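Local coordinates for protein phiAB6 tailspike (Unidentified phage, PDB 5JS4) that probably binds and fragments the exopolysaccharide of Acinetobacter baumannii as the trimeric, beta-helical tailspike of a bacteriophage, at residues A536-L541 and F545-A550; R568-A573 and G577-A582; T587-K592 and N645-T650. One frame throughout, in Å; residues are numbered along the deposited sequence.

Contact 1: A536-L541 and F545-A550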
loop_
_atom_site.group_PDB
_atom_site.type_symbol
_atom_site.label_atom_id
_atom_site.label_comp_id
_atom_site.label_asym_id
_atom_site.label_seq_id
_atom_site.Cartn_x
_atom_site.Cartn_y
_atom_site.Cartn_z
ATOM N N ALA A 536 -16.837 -18.055 5.245
ATOM C CA ALA A 536 -15.492 -18.088 5.823
ATOM C C ALA A 536 -14.852 -16.699 5.868
ATOM O O ALA A 536 -14.873 -15.959 4.888
ATOM C CB ALA A 536 -14.602 -19.047 5.054
ATOM N N LYS A 537 -14.303 -16.344 7.023
ATOM C CA LYS A 537 -13.529 -15.118 7.161
ATOM C C LYS A 537 -12.586 -15.287 8.336
ATOM O O LYS A 537 -13.005 -15.720 9.409
ATOM C CB LYS A 537 -14.440 -13.904 7.388
ATOM C CG LYS A 537 -13.698 -12.572 7.498
ATOM C CD LYS A 537 -14.644 -11.378 7.488
ATOM C CE LYS A 537 -13.887 -10.057 7.499
ATOM N NZ LYS A 537 -14.789 -8.872 7.505
ATOM N N MET A 538 -11.313 -14.966 8.126
ATOM C CA MET A 538 -10.338 -14.964 9.209
ATOM C C MET A 538 -9.925 -13.536 9.501
ATOM O O MET A 538 -9.776 -12.728 8.586
ATOM C CB MET A 538 -9.100 -15.790 8.850
ATOM C CG MET A 538 -9.272 -17.294 8.992
ATOM S SD MET A 538 -9.775 -17.887 10.622
ATOM C CE MET A 538 -8.465 -17.266 11.662
ATOM N N LEU A 539 -9.739 -13.255 10.786
ATOM C CA LEU A 539 -9.383 -11.937 11.285
ATOM C C LEU A 539 -8.285 -12.084 12.337
ATOM O O LEU A 539 -8.422 -12.889 13.258
ATOM C CB LEU A 539 -10.623 -11.279 11.896
ATOM C CG LEU A 539 -10.463 -10.020 12.751
ATOM C CD1 LEU A 539 -9.851 -8.883 11.953
ATOM C CD2 LEU A 539 -11.813 -9.611 13.313
ATOM N N MET A 540 -7.191 -11.336 12.176
ATOM C CA MET A 540 -6.144 -11.243 13.199
ATOM C C MET A 540 -6.215 -9.869 13.866
ATOM O O MET A 540 -6.274 -8.838 13.187
ATOM C CB MET A 540 -4.737 -11.506 12.627
ATOM C CG MET A 540 -3.675 -11.619 13.721
ATOM S SD MET A 540 -2.072 -12.316 13.263
ATOM C CE MET A 540 -1.206 -10.834 12.752
ATOM N N LEU A 541 -6.215 -9.888 15.198
ATOM C CA LEU A 541 -6.256 -8.701 16.045
ATOM C C LEU A 541 -5.141 -8.818 17.078
ATOM O O LEU A 541 -4.514 -9.870 17.188
ATOM C CB LEU A 541 -7.603 -8.626 16.763
ATOM C CG LEU A 541 -8.802 -8.335 15.869
ATOM C CD1 LEU A 541 -10.095 -8.672 16.591
ATOM C CD2 LEU A 541 -8.791 -6.885 15.417
ATOM N N PHE A 545 -7.150 -14.369 17.194
ATOM C CA PHE A 545 -7.848 -14.651 15.947
ATOM C C PHE A 545 -9.350 -14.764 16.113
ATOM O O PHE A 545 -9.844 -15.191 17.156
ATOM C CB PHE A 545 -7.308 -15.943 15.344
ATOM C CG PHE A 545 -5.828 -15.920 15.137
ATOM C CD1 PHE A 545 -5.287 -15.213 14.079
ATOM C CD2 PHE A 545 -4.978 -16.566 16.021
ATOM C CE1 PHE A 545 -3.918 -15.172 13.884
ATOM C CE2 PHE A 545 -3.608 -16.530 15.832
ATOM C CZ PHE A 545 -3.082 -15.830 14.763
ATOM N N LYS A 546 -10.066 -14.382 15.059
ATOM C CA LYS A 546 -11.510 -14.541 15.003
ATOM C C LYS A 546 -11.905 -15.145 13.661
ATOM O O LYS A 546 -11.316 -14.822 12.627
ATOM C CB LYS A 546 -12.212 -13.202 15.222
ATOM C CG LYS A 546 -11.887 -12.574 16.565
ATOM C CD LYS A 546 -12.766 -11.371 16.849
ATOM C CE LYS A 546 -12.493 -10.807 18.231
ATOM N NZ LYS A 546 -13.404 -9.670 18.517
ATOM N N THR A 547 -12.906 -16.018 13.692
ATOM C CA THR A 547 -13.385 -16.701 12.494
ATOM C C THR A 547 -14.860 -16.394 12.276
ATOM O O THR A 547 -15.607 -16.221 13.235
ATOM C CB THR A 547 -13.171 -18.233 12.571
ATOM O OG1 THR A 547 -13.773 -18.859 11.431
ATOM C CG2 THR A 547 -13.761 -18.831 13.856
ATOM N N GLY A 548 -15.265 -16.330 11.010
ATOM C CA GLY A 548 -16.651 -16.055 10.637
ATOM C C GLY A 548 -17.548 -17.271 10.459
ATOM O O GLY A 548 -18.764 -17.119 10.340
ATOM N N ASN A 549 -16.972 -18.475 10.442
ATOM C CA ASN A 549 -17.750 -19.700 10.198
ATOM C C ASN A 549 -17.590 -20.761 11.291
ATOM O O ASN A 549 -17.823 -21.945 11.049
ATOM C CB ASN A 549 -17.399 -20.288 8.826
ATOM C CG ASN A 549 -15.991 -20.846 8.766
ATOM O OD1 ASN A 549 -15.265 -20.850 9.762
ATOM N ND2 ASN A 549 -15.599 -21.329 7.591
ATOM N N ALA A 550 -17.185 -20.320 12.483
ATOM C CA ALA A 550 -17.021 -21.179 13.662
ATOM C C ALA A 550 -15.983 -22.286 13.476
ATOM O O ALA A 550 -15.985 -23.273 14.215
ATOM C CB ALA A 550 -18.360 -21.767 14.092
HETATM O O HOH W 1 -13.625 -18.650 8.612
#
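Leu539 and Lys546 exchange both of their backbone bonds across this antiparallel hairpin. Leu539 N gives to Lys546 O at 2.9 Å, and Lys546 N returns a straighter bond to Leu539 O (161° at the hydrogen). Two residues away on each strand, Gly548 N donates to Lys537 O at 2.8 Å. All three donors lie in the plane of the carbonyl they use. Lys537 N gives to a water instead, and that water donates to Thr547 OG1. The same OG1 is bonded to Thr551 O and takes a weak bond from Asn549 N. Lys537 NZ turns away to the carbonyls of Ser506 and Leu509. The pair forms the beta hairpin 537-541/544-547, which follows the parallel coils of the beta-helix. Residues 545-547 pair in parallel with a strand of the second subunit, so the sheet crosses the trimer interface. On the face of Met538, Met540 and Phe545, Met540 SD lies 3.5 Å from Phe545 CE1, an oblique Met-aromatic contact. Met538 is bent at chi2 and chi3, which brings its CE 4.1 Å from Phe545 CB. The Phe545 ring also meets Phe545 of both neighbouring subunits edge-to-face. The end of Leu541 slants across the extended Lys546 chain, with Leu541 CD1 3.6 Å from Lys546 CE.

Contact 2: R568-A573 and G577-A582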
loop_
_atom_site.group_PDB
_atom_site.type_symbol
_atom_site.label_atom_id
_atom_site.label_comp_id
_atom_site.label_asym_id
_atom_site.label_seq_id
_atom_site.Cartn_x
_atom_site.Cartn_y
_atom_site.Cartn_z
ATOM N N ARG A 568 4.519 -26.335 17.624
ATOM C CA ARG A 568 5.490 -26.078 18.675
ATOM C C ARG A 568 5.003 -24.897 19.494
ATOM O O ARG A 568 4.494 -23.919 18.951
ATOM C CB ARG A 568 6.872 -25.797 18.097
ATOM C CG ARG A 568 7.396 -26.900 17.189
ATOM C CD ARG A 568 8.908 -26.831 17.059
ATOM N NE ARG A 568 9.347 -25.531 16.565
ATOM C CZ ARG A 568 10.598 -25.076 16.631
ATOM N NH1 ARG A 568 11.565 -25.813 17.171
ATOM N NH2 ARG A 568 10.889 -23.874 16.152
ATOM N N ARG A 569 5.156 -24.999 20.807
ATOM C CA ARG A 569 4.629 -23.989 21.711
ATOM C C ARG A 569 5.597 -23.777 22.859
ATOM O O ARG A 569 6.089 -24.742 23.439
ATOM C CB ARG A 569 3.268 -24.429 22.240
ATOM C CG ARG A 569 2.628 -23.465 23.222
ATOM C CD ARG A 569 1.137 -23.736 23.338
ATOM N NE ARG A 569 0.595 -23.259 24.606
ATOM C CZ ARG A 569 -0.677 -23.378 24.970
ATOM N NH1 ARG A 569 -1.563 -23.937 24.154
ATOM N NH2 ARG A 569 -1.065 -22.921 26.153
ATOM N N VAL A 570 5.866 -22.515 23.182
ATOM C CA VAL A 570 6.740 -22.200 24.315
ATOM C C VAL A 570 6.072 -22.645 25.614
ATOM O O VAL A 570 4.903 -22.334 25.859
ATOM C CB VAL A 570 7.130 -20.703 24.367
ATOM C CG1 VAL A 570 5.921 -19.805 24.598
ATOM C CG2 VAL A 570 8.189 -20.461 25.437
ATOM N N ILE A 571 6.803 -23.409 26.423
ATOM C CA ILE A 571 6.275 -23.898 27.702
ATOM C C ILE A 571 7.187 -23.615 28.896
ATOM O O ILE A 571 6.819 -23.897 30.032
ATOM C CB ILE A 571 5.954 -25.410 27.650
ATOM C CG1 ILE A 571 7.216 -26.248 27.395
ATOM C CG2 ILE A 571 4.894 -25.690 26.590
ATOM C CD1 ILE A 571 7.028 -27.717 27.695
ATOM N N GLY A 572 8.372 -23.071 28.637
ATOM C CA GLY A 572 9.337 -22.819 29.699
ATOM C C GLY A 572 10.695 -22.454 29.144
ATOM O O GLY A 572 10.802 -21.932 28.033
ATOM N N ALA A 573 11.733 -22.738 29.930
ATOM C CA ALA A 573 13.113 -22.445 29.558
ATOM C C ALA A 573 13.961 -23.698 29.656
ATOM O O ALA A 573 13.690 -24.569 30.479
ATOM C CB ALA A 573 13.687 -21.381 30.478
ATOM N N GLY A 577 18.471 -20.993 30.016
ATOM C CA GLY A 577 17.503 -19.909 30.164
ATOM C C GLY A 577 16.852 -19.487 28.857
ATOM O O GLY A 577 16.075 -18.540 28.836
ATOM N N ALA A 578 17.171 -20.183 27.768
ATOM C CA ALA A 578 16.555 -19.918 26.472
ATOM C C ALA A 578 15.152 -20.511 26.436
ATOM O O ALA A 578 14.862 -21.476 27.142
ATOM C CB ALA A 578 17.397 -20.506 25.352
ATOM N N GLN A 579 14.287 -19.933 25.608
ATOM C CA GLN A 579 12.926 -20.439 25.434
ATOM C C GLN A 579 12.944 -21.893 24.987
ATOM O O GLN A 579 13.712 -22.262 24.098
ATOM C CB GLN A 579 12.184 -19.623 24.382
ATOM C CG GLN A 579 11.847 -18.213 24.820
ATOM C CD GLN A 579 11.120 -17.425 23.746
ATOM O OE1 GLN A 579 11.003 -17.868 22.599
ATOM N NE2 GLN A 579 10.623 -16.254 24.114
ATOM N N TYR A 580 12.099 -22.714 25.604
ATOM C CA TYR A 580 11.917 -24.086 25.158
ATOM C C TYR A 580 10.553 -24.218 24.496
ATOM O O TYR A 580 9.521 -24.035 25.144
ATOM C CB TYR A 580 12.032 -25.091 26.308
ATOM C CG TYR A 580 11.773 -26.499 25.820
ATOM C CD1 TYR A 580 12.682 -27.137 24.984
ATOM C CD2 TYR A 580 10.601 -27.173 26.150
ATOM C CE1 TYR A 580 12.443 -28.411 24.502
ATOM C CE2 TYR A 580 10.354 -28.451 25.676
ATOM C CZ TYR A 580 11.275 -29.064 24.854
ATOM O OH TYR A 580 11.030 -30.329 24.378
ATOM N N LEU A 581 10.567 -24.534 23.204
ATOM C CA LEU A 581 9.347 -24.788 22.443
ATOM C C LEU A 581 9.132 -26.296 22.362
ATOM O O LEU A 581 9.972 -27.018 21.831
ATOM C CB LEU A 581 9.430 -24.169 21.043
ATOM C CG LEU A 581 9.023 -22.690 20.941
ATOM C CD1 LEU A 581 9.907 -21.784 21.785
ATOM C CD2 LEU A 581 9.031 -22.234 19.489
ATOM N N ALA A 582 8.014 -26.760 22.915
ATOM C CA ALA A 582 7.665 -28.177 22.928
ATOM C C ALA A 582 6.835 -28.515 21.702
ATOM O O ALA A 582 6.077 -27.679 21.216
ATOM C CB ALA A 582 6.890 -28.511 24.188
#
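Arg569 and Ala582 hold one end of this hairpin with a pair of backbone bonds. Arg569 N reaches Ala582 O at 2.9 Å in the carbonyl plane. Ala582 N comes to Arg569 O at 2.8 Å from above the Arg569 carbonyl plane. Further along, Ile571 N points almost straight at Tyr580 O (3.1 Å), and Tyr580 N gives to Gly572 O at 2.9 Å. Among the apolar contacts, Val570 CB lies 3.9 Å from Leu581 CD1. Near Tyr580 and Ala582, Ile571 CG1 sits between its own backbone N and carbonyl carbon (chi1 63°). This carries the branch alongside Tyr580, where Ile571 CD1 lies at the ring edge, in plane. Ile571 CD1 also meets Ala582 CB at 3.6 Å. Arg568 crosses Leu581 at about a right angle, with Leu581 CD2 over one guanidinium face, and forms a salt bridge to Asp553 of the third subunit. Arg569 makes its own salt bridge to Asp584 of that subunit. Tyr580 meets His598 edge-to-face; the two line, with Tyr596, a pocket holding malonic acid, probably from the crystallisation liquor. Strand 566-573 edges a six-stranded antiparallel sheet within the chain. Its Arg568 and Arg569 pair in parallel with a strand of the third subunit, while strand 579-586 adjoins strand 591-597.

Contact 3: T587-K592 and N645-T650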
loop_
_atom_site.group_PDB
_atom_site.type_symbol
_atom_site.label_atom_id
_atom_site.label_comp_id
_atom_site.label_asym_id
_atom_site.label_seq_id
_atom_site.Cartn_x
_atom_site.Cartn_y
_atom_site.Cartn_z
ATOM N N THR A 587 -1.496 -37.424 14.790
ATOM C CA THR A 587 -1.556 -38.301 13.634
ATOM C C THR A 587 -2.890 -39.027 13.665
ATOM O O THR A 587 -3.715 -38.809 14.552
ATOM C CB THR A 587 -0.423 -39.339 13.659
ATOM O OG1 THR A 587 -0.677 -40.299 14.691
ATOM C CG2 THR A 587 0.933 -38.676 13.883
ATOM N N LYS A 588 -3.107 -39.913 12.704
ATOM C CA LYS A 588 -4.298 -40.745 12.735
ATOM C C LYS A 588 -4.367 -41.655 13.960
ATOM O O LYS A 588 -5.454 -42.076 14.352
ATOM C CB LYS A 588 -4.383 -41.596 11.477
ATOM C CG LYS A 588 -4.938 -40.856 10.283
ATOM C CD LYS A 588 -5.057 -41.806 9.112
ATOM C CE LYS A 588 -5.910 -41.227 8.010
ATOM N NZ LYS A 588 -5.827 -42.144 6.843
ATOM N N LEU A 589 -3.212 -41.964 14.550
ATOM C CA LEU A 589 -3.125 -42.952 15.621
ATOM C C LEU A 589 -2.672 -42.417 16.980
ATOM O O LEU A 589 -2.706 -43.160 17.954
ATOM C CB LEU A 589 -2.195 -44.093 15.194
ATOM C CG LEU A 589 -2.719 -44.937 14.032
ATOM C CD1 LEU A 589 -1.627 -45.876 13.554
ATOM C CD2 LEU A 589 -3.960 -45.716 14.439
ATOM N N SER A 590 -2.265 -41.153 17.054
ATOM C CA SER A 590 -1.674 -40.616 18.285
ATOM C C SER A 590 -1.950 -39.132 18.475
ATOM O O SER A 590 -1.763 -38.339 17.557
ATOM C CB SER A 590 -0.159 -40.841 18.265
ATOM O OG SER A 590 0.461 -40.351 19.443
ATOM N N ARG A 591 -2.367 -38.768 19.686
ATOM C CA ARG A 591 -2.488 -37.372 20.083
ATOM C C ARG A 591 -1.710 -37.165 21.378
ATOM O O ARG A 591 -2.043 -37.756 22.408
ATOM C CB ARG A 591 -3.953 -36.969 20.276
ATOM C CG ARG A 591 -4.167 -35.475 20.489
ATOM C CD ARG A 591 -3.972 -34.711 19.196
ATOM N NE ARG A 591 -4.245 -33.275 19.262
ATOM C CZ ARG A 591 -3.331 -32.310 19.330
ATOM N NH1 ARG A 591 -2.033 -32.584 19.414
ATOM N NH2 ARG A 591 -3.723 -31.042 19.325
ATOM N N LYS A 592 -0.659 -36.350 21.298
ATOM C CA LYS A 592 0.225 -36.074 22.430
ATOM C C LYS A 592 0.672 -34.621 22.418
ATOM O O LYS A 592 0.611 -33.949 21.385
ATOM C CB LYS A 592 1.483 -36.948 22.365
ATOM C CG LYS A 592 1.251 -38.443 22.496
ATOM C CD LYS A 592 2.493 -39.245 22.125
ATOM C CE LYS A 592 3.656 -38.989 23.067
ATOM N NZ LYS A 592 4.803 -39.891 22.758
ATOM N N ASN A 645 -9.026 -52.606 9.036
ATOM C CA ASN A 645 -8.112 -51.891 9.912
ATOM C C ASN A 645 -6.778 -52.622 9.981
ATOM O O ASN A 645 -6.659 -53.626 10.680
ATOM C CB ASN A 645 -8.694 -51.734 11.315
ATOM C CG ASN A 645 -7.730 -51.050 12.263
ATOM O OD1 ASN A 645 -6.719 -50.492 11.836
ATOM N ND2 ASN A 645 -8.035 -51.094 13.550
ATOM N N THR A 646 -5.788 -52.106 9.255
ATOM C CA THR A 646 -4.451 -52.692 9.215
ATOM C C THR A 646 -3.469 -51.913 10.082
ATOM O O THR A 646 -2.266 -52.183 10.068
ATOM C CB THR A 646 -3.915 -52.744 7.772
ATOM O OG1 THR A 646 -3.883 -51.423 7.222
ATOM C CG2 THR A 646 -4.801 -53.633 6.909
ATOM N N SER A 647 -3.984 -50.946 10.838
ATOM C CA SER A 647 -3.158 -50.167 11.751
ATOM C C SER A 647 -2.804 -50.996 12.978
ATOM O O SER A 647 -3.489 -51.966 13.298
ATOM C CB SER A 647 -3.882 -48.885 12.163
ATOM O OG SER A 647 -4.175 -48.087 11.030
ATOM N N VAL A 648 -1.727 -50.610 13.660
ATOM C CA VAL A 648 -1.236 -51.369 14.804
ATOM C C VAL A 648 -1.001 -50.487 16.020
ATOM O O VAL A 648 -0.921 -49.260 15.918
ATOM C CB VAL A 648 0.077 -52.119 14.484
ATOM C CG1 VAL A 648 -0.117 -53.043 13.291
ATOM C CG2 VAL A 648 1.220 -51.149 14.224
ATOM N N ILE A 649 -0.903 -51.155 17.162
ATOM C CA ILE A 649 -0.460 -50.564 18.413
ATOM C C ILE A 649 1.019 -50.895 18.573
ATOM O O ILE A 649 1.414 -52.055 18.443
ATOM C CB ILE A 649 -1.239 -51.161 19.599
ATOM C CG1 ILE A 649 -2.721 -50.772 19.513
ATOM C CG2 ILE A 649 -0.636 -50.724 20.931
ATOM C CD1 ILE A 649 -3.626 -51.664 20.329
ATOM N N THR A 650 1.829 -49.885 18.873
ATOM C CA THR A 650 3.250 -50.088 19.100
ATOM C C THR A 650 3.610 -49.568 20.486
ATOM O O THR A 650 3.603 -48.363 20.723
ATOM C CB THR A 650 4.103 -49.398 18.021
ATOM O OG1 THR A 650 3.691 -49.860 16.727
ATOM C CG2 THR A 650 5.585 -49.706 18.215
#
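Leu589 sets its forked end against Ser647, and this small apolar touch is the close part of the contact. Both methyl groups straddle the same carbon: CD2 lies 3.9 Å and CD1 4.0 Å from Ser647 CB. The CG of Leu589 is anti to its carbonyl carbon (chi1 -66°). A chi2 of 171° carries CD1 straight on from CA, and CD2 branches beside it, so that both reach Ser647. Each partner sits on a turn held by the side chain two residues earlier. Thr587 OG1 accepts from Leu589 N at 3.0 Å, an ST turn, and takes a weak second bond from Ser590 N. Asn645 OD1 accepts from Ser647 N at 2.9 Å, an Asx turn, with the donor above the amide plane. The turn at 587-590 joins strands 579-586 and 591-597 of one antiparallel sheet. The segment 645-650 leads into strand 649-650 of a second antiparallel sheet, so the contact bridges the sheet that holds the hairpin 566-573/579-586 and the one after it. Beyond Ser647 the packing loosens. Leu589 CD1 comes only within 4.2 Å of Val648 O, and Val648 CB points away. No hydrogen bond crosses between the segments, and the contact lies at the surface of the chain. Leu589 also touches Asn625 and Ala717, and Ser647 touches Trp627. Ser647 packs on Asn597 of the second subunit too, and Lys588 NZ bonds to Ala573 O and His598 ND1 of that chain.

How the contacts relate
After an N-terminal part, the chain runs through the beta-helix. Contact 1 then closes a short hairpin after its parallel coils. Contact 2 closes a second hairpin at the edge of an antiparallel sheet. Contact 3 closes a much longer loop, with 52 residues between its segments, and ties that sheet to the one after it. The three follow in series; none nests in or crosses another. None touches another either: the nearest atoms of contacts 2 and 3 are about 8 Å apart. These two share a sheet through the neighbouring strands 579-586 and 591-597. Contacts 1 and 2 both meet the third subunit, and contacts 1 and 3 the second.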